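Local structure of CghA (Chaetomium globosum, 6KBC) at residues A239-F244 / T305-D310. The protein is a two-domain, beta-rich protein of the Diels-Alderase family, in the calycin clan, and holds a bound ligand, WK1. Residues are numbered along the deposited sequence; the frame is centred on the assembly and turned at random.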
ATOM      1  N   ALA A 239       4.535   6.268  14.671  1.00 30.31           N
ATOM      2  CA  ALA A 239       4.532   4.814  14.565  1.00 27.77           C
ATOM      3  C   ALA A 239       5.904   4.232  14.876  1.00 24.75           C
ATOM      4  O   ALA A 239       6.938   4.872  14.655  1.00 29.21           O
ATOM      5  CB  ALA A 239       4.100   4.359  13.153  1.00 26.37           C
ATOM      6  N   THR A 240       5.908   2.991  15.375  1.00 20.28           N
ATOM      7  CA  THR A 240       7.131   2.191  15.449  1.00 20.86           C
ATOM      8  C   THR A 240       7.129   1.042  14.456  1.00 21.98           C
ATOM      9  O   THR A 240       8.175   0.413  14.251  1.00 21.92           O
ATOM     10  CB  THR A 240       7.350   1.619  16.859  1.00 23.49           C
ATOM     11  OG1 THR A 240       6.152   0.977  17.320  1.00 19.42           O
ATOM     12  CG2 THR A 240       7.730   2.743  17.839  1.00 18.92           C
ATOM     13  N   ASP A 241       5.993   0.773  13.821  1.00 20.82           N
ATOM     14  CA  ASP A 241       5.858  -0.384  12.951  1.00 21.25           C
ATOM     15  C   ASP A 241       4.753  -0.113  11.944  1.00 22.51           C
ATOM     16  O   ASP A 241       3.676   0.364  12.312  1.00 20.79           O
ATOM     17  CB  ASP A 241       5.551  -1.642  13.768  1.00 18.31           C
ATOM     18  CG  ASP A 241       6.009  -2.914  13.083  1.00 24.43           C
ATOM     19  OD1 ASP A 241       5.510  -3.207  11.974  1.00 24.31           O
ATOM     20  OD2 ASP A 241       6.888  -3.607  13.635  1.00 24.33           O
ATOM     21  N   ALA A 242       5.022  -0.419  10.682  1.00 22.53           N
ATOM     22  CA  ALA A 242       4.000  -0.337   9.648  1.00 22.64           C
ATOM     23  C   ALA A 242       4.117  -1.593   8.804  1.00 22.88           C
ATOM     24  O   ALA A 242       5.224  -1.984   8.430  1.00 23.64           O
ATOM     25  CB  ALA A 242       4.166   0.921   8.786  1.00 23.30           C
ATOM     26  N   LEU A 243       2.991  -2.247   8.540  1.00 20.19           N
ATOM     27  CA  LEU A 243       2.980  -3.453   7.722  1.00 20.65           C
ATOM     28  C   LEU A 243       1.981  -3.284   6.590  1.00 19.65           C
ATOM     29  O   LEU A 243       0.775  -3.171   6.839  1.00 19.11           O
ATOM     30  CB  LEU A 243       2.618  -4.681   8.545  1.00 18.77           C
ATOM     31  CG  LEU A 243       2.358  -5.930   7.682  1.00 18.54           C
ATOM     32  CD1 LEU A 243       3.630  -6.375   6.995  1.00 18.85           C
ATOM     33  CD2 LEU A 243       1.786  -7.042   8.548  1.00 21.36           C
ATOM     34  N   PHE A 244       2.481  -3.277   5.358  1.00 19.24           N
ATOM     35  CA  PHE A 244       1.650  -3.390   4.159  1.00 18.64           C
ATOM     36  C   PHE A 244       1.615  -4.840   3.707  1.00 19.92           C
ATOM     37  O   PHE A 244       2.657  -5.494   3.656  1.00 20.61           O
ATOM     38  CB  PHE A 244       2.195  -2.533   3.013  1.00 22.03           C
ATOM     39  CG  PHE A 244       1.424  -2.707   1.712  1.00 22.48           C
ATOM     40  CD1 PHE A 244       0.292  -1.948   1.459  1.00 22.82           C
ATOM     41  CD2 PHE A 244       1.825  -3.643   0.764  1.00 24.31           C
ATOM     42  CE1 PHE A 244      -0.439  -2.111   0.260  1.00 23.78           C
ATOM     43  CE2 PHE A 244       1.110  -3.816  -0.435  1.00 27.07           C
ATOM     44  CZ  PHE A 244      -0.026  -3.052  -0.678  1.00 21.85           C
ATOM     45  N   THR A 305      -1.757  -9.446  13.285  1.00 17.10           N
ATOM     46  CA  THR A 305      -0.498  -9.536  12.557  1.00 19.46           C
ATOM     47  C   THR A 305       0.583  -9.955  13.549  1.00 22.82           C
ATOM     48  O   THR A 305       0.768  -9.290  14.570  1.00 19.84           O
ATOM     49  CB  THR A 305      -0.133  -8.196  11.930  1.00 22.54           C
ATOM     50  OG1 THR A 305       0.098  -7.245  12.987  1.00 21.61           O
ATOM     51  CG2 THR A 305      -1.260  -7.706  10.983  1.00 21.21           C
ATOM     52  N   GLU A 306       1.295 -11.045  13.264  1.00 19.53           N
ATOM     53  CA  GLU A 306       2.311 -11.537  14.200  1.00 20.05           C
ATOM     54  C   GLU A 306       3.598 -11.813  13.448  1.00 18.88           C
ATOM     55  O   GLU A 306       3.604 -12.592  12.486  1.00 18.41           O
ATOM     56  CB  GLU A 306       1.848 -12.807  14.928  1.00 19.97           C
ATOM     57  CG  GLU A 306       2.981 -13.441  15.732  1.00 19.67           C
ATOM     58  CD  GLU A 306       2.555 -14.672  16.523  1.00 25.20           C
ATOM     59  OE1 GLU A 306       3.137 -14.903  17.598  1.00 30.18           O
ATOM     60  OE2 GLU A 306       1.610 -15.375  16.089  1.00 27.02           O
ATOM     61  N   LYS A 307       4.676 -11.169  13.874  1.00 17.41           N
ATOM     62  CA  LYS A 307       5.980 -11.444  13.288  1.00 21.15           C
ATOM     63  C   LYS A 307       6.343 -12.907  13.528  1.00 19.13           C
ATOM     64  O   LYS A 307       6.171 -13.424  14.636  1.00 20.48           O
ATOM     65  CB  LYS A 307       7.046 -10.530  13.898  1.00 21.30           C
ATOM     66  CG  LYS A 307       6.888  -9.038  13.572  1.00 21.34           C
ATOM     67  CD  LYS A 307       7.651  -8.205  14.621  1.00 18.60           C
ATOM     68  CE  LYS A 307       7.198  -6.759  14.599  1.00 20.93           C
ATOM     69  NZ  LYS A 307       7.572  -6.113  13.300  1.00 24.15           N
ATOM     70  N   LEU A 308       6.808 -13.576  12.469  1.00 19.22           N
ATOM     71  CA  LEU A 308       7.231 -14.972  12.525  1.00 20.23           C
ATOM     72  C   LEU A 308       8.747 -15.016  12.565  1.00 20.38           C
ATOM     73  O   LEU A 308       9.406 -14.288  11.818  1.00 20.09           O
ATOM     74  CB  LEU A 308       6.728 -15.749  11.312  1.00 19.05           C
ATOM     75  CG  LEU A 308       5.220 -15.965  11.204  1.00 22.77           C
ATOM     76  CD1 LEU A 308       4.889 -16.670   9.914  1.00 24.21           C
ATOM     77  CD2 LEU A 308       4.712 -16.786  12.378  1.00 23.91           C
ATOM     78  N   TYR A 309       9.296 -15.845  13.458  1.00 20.55           N
ATOM     79  CA  TYR A 309      10.739 -16.019  13.560  1.00 23.56           C
ATOM     80  C   TYR A 309      11.189 -17.441  13.275  1.00 27.31           C
ATOM     81  O   TYR A 309      12.380 -17.650  13.030  1.00 28.33           O
ATOM     82  CB  TYR A 309      11.225 -15.609  14.964  1.00 22.71           C
ATOM     83  CG  TYR A 309      10.911 -14.158  15.236  1.00 21.27           C
ATOM     84  CD1 TYR A 309      11.738 -13.152  14.769  1.00 21.42           C
ATOM     85  CD2 TYR A 309       9.746 -13.798  15.919  1.00 21.14           C
ATOM     86  CE1 TYR A 309      11.438 -11.818  14.993  1.00 19.50           C
ATOM     87  CE2 TYR A 309       9.443 -12.473  16.154  1.00 18.97           C
ATOM     88  CZ  TYR A 309      10.293 -11.490  15.684  1.00 20.06           C
ATOM     89  OH  TYR A 309       9.998 -10.167  15.899  1.00 20.18           O
ATOM     90  N   ASP A 310      10.276 -18.411  13.283  1.00 23.63           N
ATOM     91  CA  ASP A 310      10.602 -19.817  13.099  1.00 28.53           C
ATOM     92  C   ASP A 310      10.148 -20.281  11.718  1.00 28.82           C
ATOM     93  O   ASP A 310       9.207 -19.728  11.139  1.00 24.23           O
ATOM     94  CB  ASP A 310       9.927 -20.679  14.174  1.00 25.01           C
ATOM     95  CG  ASP A 310      10.363 -20.302  15.586  1.00 35.05           C
ATOM     96  OD1 ASP A 310      11.510 -19.839  15.769  1.00 32.92           O
ATOM     97  OD2 ASP A 310       9.554 -20.473  16.523  1.00 40.24           O
TER
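Segments 239-244 and 305-310 lie on two strands that face each other across the interior of the C-terminal calycin-type domain, and the two backbones meet no closer than 8.5 Å, between L243 CA and T305 CA. The gap is too wide for backbone pairing, so side chains bridge it in two places, D241 with K307 and L243 with T305. D241 sits in a classic beta bulge, in which it and T240 both face V260 of strand 252-261, next to the corner the chain turns at T240. D241 and K307 reach for each other from the facing strands. The aspartate sends its carboxylate across the gap, CG lying opposite the backbone N (chi1 -154°), while the lysine chain bends at its last torsion (chi4 -66°) to bring its ammonium group in. K307 NZ donates to D241 OD2 at 2.6 Å, a hydrogen-bonded salt bridge made on the syn side and only 15° out of the carboxylate plane. CE follows closely, K307 CE lying 3.3 Å from D241 OD2. Further charges surround the pair: R319 also bridges to OD2 and R258 to OD1, the latter arginine also taking a hydrogen bond from its NE to T305 OG1, whereas D320 and the Y325 hydroxyl bind K307 NZ. The buried carboxylate is thus gripped through both oxygens by three basic side chains, which would probably favour its ionised form. Alternation along the strand turns A242 and F244 to the other face, where both touch WK1; D241 and L243 point into the domain interior. The second meeting is apolar, the leucine and threonine side chains running antiparallel alongside each other, with L243 CD2 resting 4.0 Å from T305 CG2.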